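PDB 2HQL: uncharacterized protein MG376 homolog from Mycoplasma pneumoniae, which binds single-stranded DNA, probably through its OB fold, although its precise role in the cell is not established. Local coordinates for residues A[14-19]-A[32-37]; A[54-59]-A[91-96]. All coordinates share one frame; numbering follows the deposited sequence.

Contact 1: A[14-19]-A[32-37]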
loop_
_atom_site.group_PDB
_atom_site.type_symbol
_atom_site.label_atom_id
_atom_site.label_comp_id
_atom_site.label_asym_id
_atom_site.label_seq_id
_atom_site.Cartn_x
_atom_site.Cartn_y
_atom_site.Cartn_z
ATOM N N GLU A 14 6.583 -3.094 -8.132
ATOM C CA GLU A 14 7.463 -4.099 -8.712
ATOM C C GLU A 14 8.525 -4.537 -7.711
ATOM O O GLU A 14 9.026 -3.734 -6.933
ATOM C CB GLU A 14 8.162 -3.542 -9.952
ATOM C CG GLU A 14 9.453 -4.279 -10.264
ATOM C CD GLU A 14 10.261 -3.642 -11.367
ATOM O OE1 GLU A 14 10.152 -2.412 -11.570
ATOM O OE2 GLU A 14 11.027 -4.380 -12.020
ATOM N N GLY A 15 8.873 -5.814 -7.737
ATOM C CA GLY A 15 9.899 -6.306 -6.841
ATOM C C GLY A 15 10.330 -7.700 -7.231
ATOM O O GLY A 15 9.859 -8.250 -8.227
ATOM N N GLU A 16 11.229 -8.274 -6.441
ATOM C CA GLU A 16 11.728 -9.619 -6.688
ATOM C C GLU A 16 10.944 -10.637 -5.864
ATOM O O GLU A 16 10.825 -10.502 -4.650
ATOM C CB GLU A 16 13.225 -9.691 -6.340
ATOM C CG GLU A 16 13.775 -11.097 -6.021
ATOM C CD GLU A 16 14.392 -11.815 -7.211
ATOM O OE1 GLU A 16 15.415 -11.330 -7.737
ATOM O OE2 GLU A 16 13.859 -12.872 -7.618
ATOM N N ILE A 17 10.406 -11.650 -6.535
ATOM C CA ILE A 17 9.650 -12.709 -5.875
ATOM C C ILE A 17 10.550 -13.408 -4.852
ATOM O O ILE A 17 11.618 -13.930 -5.199
ATOM C CB ILE A 17 9.155 -13.741 -6.909
ATOM C CG1 ILE A 17 8.398 -13.013 -8.028
ATOM C CG2 ILE A 17 8.295 -14.798 -6.223
ATOM C CD1 ILE A 17 7.910 -13.902 -9.167
ATOM N N GLU A 18 10.117 -13.430 -3.594
ATOM C CA GLU A 18 10.909 -14.036 -2.528
ATOM C C GLU A 18 10.422 -15.412 -2.075
ATOM O O GLU A 18 11.220 -16.257 -1.666
ATOM C CB GLU A 18 10.945 -13.093 -1.325
ATOM C CG GLU A 18 11.635 -11.759 -1.588
ATOM C CD GLU A 18 13.117 -11.911 -1.844
ATOM O OE1 GLU A 18 13.775 -12.568 -1.013
ATOM O OE2 GLU A 18 13.627 -11.379 -2.856
ATOM N N SER A 19 9.109 -15.617 -2.140
ATOM C CA SER A 19 8.478 -16.866 -1.742
ATOM C C SER A 19 7.009 -16.735 -2.090
ATOM O O SER A 19 6.555 -15.653 -2.442
ATOM C CB SER A 19 8.635 -17.086 -0.243
ATOM O OG SER A 19 7.942 -16.094 0.479
ATOM N N THR A 32 5.303 -13.154 -2.027
ATOM C CA THR A 32 5.965 -12.148 -1.215
ATOM C C THR A 32 7.112 -11.566 -2.021
ATOM O O THR A 32 8.021 -12.285 -2.457
ATOM C CB THR A 32 6.483 -12.725 0.094
ATOM O OG1 THR A 32 5.366 -13.054 0.926
ATOM C CG2 THR A 32 7.349 -11.699 0.818
ATOM N N ILE A 33 7.039 -10.249 -2.199
ATOM C CA ILE A 33 7.980 -9.469 -2.994
ATOM C C ILE A 33 8.921 -8.590 -2.166
ATOM O O ILE A 33 8.571 -8.118 -1.090
ATOM C CB ILE A 33 7.188 -8.548 -3.962
ATOM C CG1 ILE A 33 6.140 -9.354 -4.728
ATOM C CG2 ILE A 33 8.107 -7.868 -4.914
ATOM C CD1 ILE A 33 6.676 -10.503 -5.534
ATOM N N LYS A 34 10.117 -8.371 -2.700
ATOM C CA LYS A 34 11.132 -7.529 -2.075
ATOM C C LYS A 34 11.418 -6.354 -3.006
ATOM O O LYS A 34 11.559 -6.528 -4.218
ATOM C CB LYS A 34 12.438 -8.305 -1.874
ATOM C CG LYS A 34 13.636 -7.408 -1.523
ATOM C CD LYS A 34 14.982 -8.150 -1.527
ATOM C CE LYS A 34 15.414 -8.575 -2.933
ATOM N NZ LYS A 34 16.745 -9.275 -2.938
ATOM N N GLN A 35 11.491 -5.155 -2.444
ATOM C CA GLN A 35 11.806 -3.968 -3.228
ATOM C C GLN A 35 12.955 -3.311 -2.489
ATOM O O GLN A 35 12.886 -3.170 -1.275
ATOM C CB GLN A 35 10.614 -3.004 -3.290
ATOM C CG GLN A 35 10.825 -1.854 -4.270
ATOM C CD GLN A 35 9.600 -0.983 -4.469
ATOM O OE1 GLN A 35 9.311 -0.088 -3.667
ATOM N NE2 GLN A 35 8.865 -1.248 -5.544
ATOM N N MET A 36 14.009 -2.917 -3.201
ATOM C CA MET A 36 15.155 -2.280 -2.546
ATOM C C MET A 36 14.829 -0.904 -1.964
ATOM O O MET A 36 14.083 -0.118 -2.546
ATOM C CB MET A 36 16.338 -2.186 -3.512
ATOM C CG MET A 36 16.782 -3.548 -4.062
ATOM S SD MET A 36 16.888 -4.834 -2.774
ATOM C CE MET A 36 18.278 -4.251 -1.793
ATOM N N ARG A 37 15.415 -0.635 -0.802
ATOM C CA ARG A 37 15.200 0.590 -0.050
ATOM C C ARG A 37 16.555 1.108 0.443
ATOM O O ARG A 37 17.504 0.344 0.610
ATOM C CB ARG A 37 14.301 0.267 1.159
ATOM C CG ARG A 37 13.926 1.416 2.095
ATOM C CD ARG A 37 12.901 2.356 1.473
ATOM N NE ARG A 37 12.278 3.212 2.475
ATOM C CZ ARG A 37 11.416 2.777 3.392
ATOM N NH1 ARG A 37 11.071 1.498 3.421
ATOM N NH2 ARG A 37 10.924 3.611 4.307
#
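Glu-18 lays its side chain over Lys-34 where the antiparallel strands 14-19 and 32-37 pair. With CG beside the backbone N (chi1 -64°), the glutamate chain bends at chi2, which puts CD against the lysine, and OE2 lies 3.4 Å from Lys-34 CB. The lysine starts out extended, with CG anti to its own N, then turns at chi3 (69°), which sets CE 3.3 Å from the same OE2. The salt bridge itself is long: Glu-18 OE2 and Lys-34 NZ stand 3.8 Å apart, so much of this contact is oxygen against the lysine's carbons. Glu-18 sits at the first position of a classic beta bulge, where it and Ser-19 both face Thr-32. Thr-32 O takes the N-H of Glu-18 at 2.6 Å, nearly along the C=O axis, while Thr-32 N donates to Ser-19 O. Before the bulge, Glu-16 and Lys-34 exchange two backbone hydrogen bonds. Ile-17 and Ile-33 point to the other face of the sheet from Glu-16 and Lys-34, and cross obliquely with Ile-17 CG1 3.9 Å from Ile-33 CD1; Ile-70 of strand 69-81 packs against both. Farther along, Gln-35 extends beyond CG, and its OE1 accepts a hydrogen bond from ND2 of Asn-9 of the second subunit. The chemistry thus divides by face: isoleucines supply the apolar side, whereas Glu-18 and Lys-34 form a charged pair on the other, a long salt bridge that probably adds only modestly to the backbone bonds that join this hairpin.

Contact 2: A[54-59]-A[91-96]; sequences GQLAYE and IEIVKI
Leu-56 carries nearly all of this contact alone, forking its two methyls between Ile-93 and Ile-96 while no direct hydrogen bond joins helix segment 54-59 to strand 91-96. Its CG lies anti to the backbone N (chi1 -169°), on a CB that already points at the strand. CD2 meets Ile-93 CG2 at 3.7 Å and also comes 3.5 Å from Val-94 O, a carbonyl of the strand backbone. The other branch, CD1, lies 3.6 Å from Ile-96 CD1 and almost as near to its CG1. Here the leucine and isoleucine slide past each other in opposite directions, whereas Leu-56 and Ile-93 cross at a slant. Next to this apolar patch a water forms a polar link: it accepts the N-H of Ile-96 at 3.0 Å and gives a weak, long bond to Glu-59 OE1. Val-94 and Lys-95 both face Glu-73 of strand 69-81, a classic beta bulge, and the CB atoms of both point away from the helix. Leu-60, one turn after Leu-56, continues the packing onto Ile-93 and Ile-96. The two segments run at 81° to each other, with their axes 9.5 Å apart at closest approach. Helix 54-64, lying between the third and fourth strands in the chain and packed on the sheet through such aliphatic side chains, matches the helix of the five-stranded OB fold.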
loop_
_atom_site.group_PDB
_atom_site.type_symbol
_atom_site.label_atom_id
_atom_site.label_comp_id
_atom_site.label_asym_id
_atom_site.label_seq_id
_atom_site.Cartn_x
_atom_site.Cartn_y
_atom_site.Cartn_z
ATOM N N GLY A 54 -8.736 -16.719 -8.708
ATOM C CA GLY A 54 -9.172 -17.268 -9.981
ATOM C C GLY A 54 -8.113 -17.568 -11.021
ATOM O O GLY A 54 -7.082 -18.167 -10.722
ATOM N N GLN A 55 -8.384 -17.175 -12.260
ATOM C CA GLN A 55 -7.434 -17.396 -13.338
ATOM C C GLN A 55 -6.087 -16.769 -13.012
ATOM O O GLN A 55 -5.041 -17.416 -13.132
ATOM C CB GLN A 55 -7.940 -16.785 -14.647
ATOM C CG GLN A 55 -9.131 -17.495 -15.270
ATOM C CD GLN A 55 -9.199 -17.308 -16.780
ATOM O OE1 GLN A 55 -10.178 -17.694 -17.418
ATOM N NE2 GLN A 55 -8.149 -16.721 -17.358
ATOM N N LEU A 56 -6.126 -15.504 -12.601
ATOM C CA LEU A 56 -4.927 -14.734 -12.278
ATOM C C LEU A 56 -4.044 -15.324 -11.171
ATOM O O LEU A 56 -2.874 -14.966 -11.062
ATOM C CB LEU A 56 -5.328 -13.293 -11.944
ATOM C CG LEU A 56 -4.252 -12.204 -11.815
ATOM C CD1 LEU A 56 -3.313 -12.238 -13.002
ATOM C CD2 LEU A 56 -4.934 -10.844 -11.712
ATOM N N ALA A 57 -4.593 -16.225 -10.356
ATOM C CA ALA A 57 -3.805 -16.865 -9.302
ATOM C C ALA A 57 -2.868 -17.851 -9.984
ATOM O O ALA A 57 -1.711 -18.011 -9.604
ATOM C CB ALA A 57 -4.713 -17.604 -8.324
ATOM N N TYR A 58 -3.392 -18.501 -11.013
ATOM C CA TYR A 58 -2.644 -19.471 -11.791
ATOM C C TYR A 58 -1.638 -18.816 -12.728
ATOM O O TYR A 58 -0.629 -19.429 -13.089
ATOM C CB TYR A 58 -3.619 -20.343 -12.559
ATOM C CG TYR A 58 -4.283 -21.347 -11.665
ATOM C CD1 TYR A 58 -3.592 -22.482 -11.238
ATOM C CD2 TYR A 58 -5.590 -21.162 -11.224
ATOM C CE1 TYR A 58 -4.185 -23.414 -10.396
ATOM C CE2 TYR A 58 -6.195 -22.086 -10.376
ATOM C CZ TYR A 58 -5.487 -23.212 -9.968
ATOM O OH TYR A 58 -6.080 -24.149 -9.144
ATOM N N GLU A 59 -1.925 -17.577 -13.126
ATOM C CA GLU A 59 -1.014 -16.805 -13.965
ATOM C C GLU A 59 0.158 -16.419 -13.064
ATOM O O GLU A 59 1.325 -16.491 -13.454
ATOM C CB GLU A 59 -1.675 -15.519 -14.449
ATOM C CG GLU A 59 -2.836 -15.693 -15.397
ATOM C CD GLU A 59 -3.488 -14.365 -15.740
ATOM O OE1 GLU A 59 -2.755 -13.441 -16.173
ATOM O OE2 GLU A 59 -4.727 -14.241 -15.575
ATOM N N ILE A 91 -1.573 -6.592 -1.100
ATOM C CA ILE A 91 -2.040 -6.015 -2.350
ATOM C C ILE A 91 -2.778 -7.040 -3.183
ATOM O O ILE A 91 -2.215 -8.060 -3.555
ATOM C CB ILE A 91 -0.900 -5.460 -3.236
ATOM C CG1 ILE A 91 -0.019 -4.486 -2.437
ATOM C CG2 ILE A 91 -1.501 -4.753 -4.461
ATOM C CD1 ILE A 91 1.034 -5.170 -1.584
ATOM N N GLU A 92 -4.045 -6.743 -3.467
ATOM C CA GLU A 92 -4.903 -7.587 -4.285
ATOM C C GLU A 92 -4.544 -7.298 -5.737
ATOM O O GLU A 92 -4.839 -6.226 -6.264
ATOM C CB GLU A 92 -6.368 -7.233 -4.041
ATOM C CG GLU A 92 -7.346 -8.191 -4.685
ATOM C CD GLU A 92 -8.751 -7.675 -4.619
ATOM O OE1 GLU A 92 -9.009 -6.836 -3.734
ATOM O OE2 GLU A 92 -9.596 -8.106 -5.433
ATOM N N ILE A 93 -3.898 -8.256 -6.380
ATOM C CA ILE A 93 -3.482 -8.089 -7.761
ATOM C C ILE A 93 -4.654 -7.972 -8.728
ATOM O O ILE A 93 -5.585 -8.779 -8.702
ATOM C CB ILE A 93 -2.560 -9.255 -8.182
ATOM C CG1 ILE A 93 -1.243 -9.172 -7.394
ATOM C CG2 ILE A 93 -2.344 -9.247 -9.696
ATOM C CD1 ILE A 93 -0.368 -10.393 -7.530
ATOM N N VAL A 94 -4.604 -6.945 -9.571
ATOM C CA VAL A 94 -5.633 -6.702 -10.570
ATOM C C VAL A 94 -5.022 -7.004 -11.922
ATOM O O VAL A 94 -5.676 -7.552 -12.807
ATOM C CB VAL A 94 -6.108 -5.223 -10.562
ATOM C CG1 VAL A 94 -6.875 -4.920 -11.829
ATOM C CG2 VAL A 94 -7.004 -4.957 -9.356
ATOM N N LYS A 95 -3.749 -6.666 -12.072
ATOM C CA LYS A 95 -3.077 -6.887 -13.336
ATOM C C LYS A 95 -1.571 -7.166 -13.226
ATOM O O LYS A 95 -0.853 -6.539 -12.443
ATOM C CB LYS A 95 -3.328 -5.669 -14.229
ATOM C CG LYS A 95 -2.952 -5.868 -15.676
ATOM C CD LYS A 95 -3.405 -4.705 -16.532
ATOM C CE LYS A 95 -3.043 -4.945 -17.978
ATOM N NZ LYS A 95 -1.572 -5.142 -18.125
ATOM N N ILE A 96 -1.104 -8.127 -14.014
ATOM C CA ILE A 96 0.310 -8.475 -14.045
ATOM C C ILE A 96 0.864 -7.953 -15.358
ATOM O O ILE A 96 0.238 -8.101 -16.410
ATOM C CB ILE A 96 0.544 -9.998 -14.002
ATOM C CG1 ILE A 96 0.003 -10.576 -12.694
ATOM C CG2 ILE A 96 2.033 -10.294 -14.124
ATOM C CD1 ILE A 96 0.208 -12.067 -12.570
HETATM O O HOH W 1 -2.567 -9.984 -15.913
#

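Overall arrangement
Both contacts reach the same five-stranded sheet of the OB fold, on opposite sides of the chain's centre; their centres lie 16 Å apart and their nearest atoms about 7 Å. Contact 1 joins two neighbouring strands within the sheet and is partly buried; contact 2 sets a helix against a strand and lies at the surface. The first therefore rests on backbone hydrogen bonds, with side chains added on each face, while the second relies on aliphatic packing and one water. Helix 54-64 belongs to both neighbourhoods: its 54-59 portion supplies contact 2, and its far end, through His-63 and Thr-64, touches Ile-17 of contact 1. Contact 1 also reaches the second subunit.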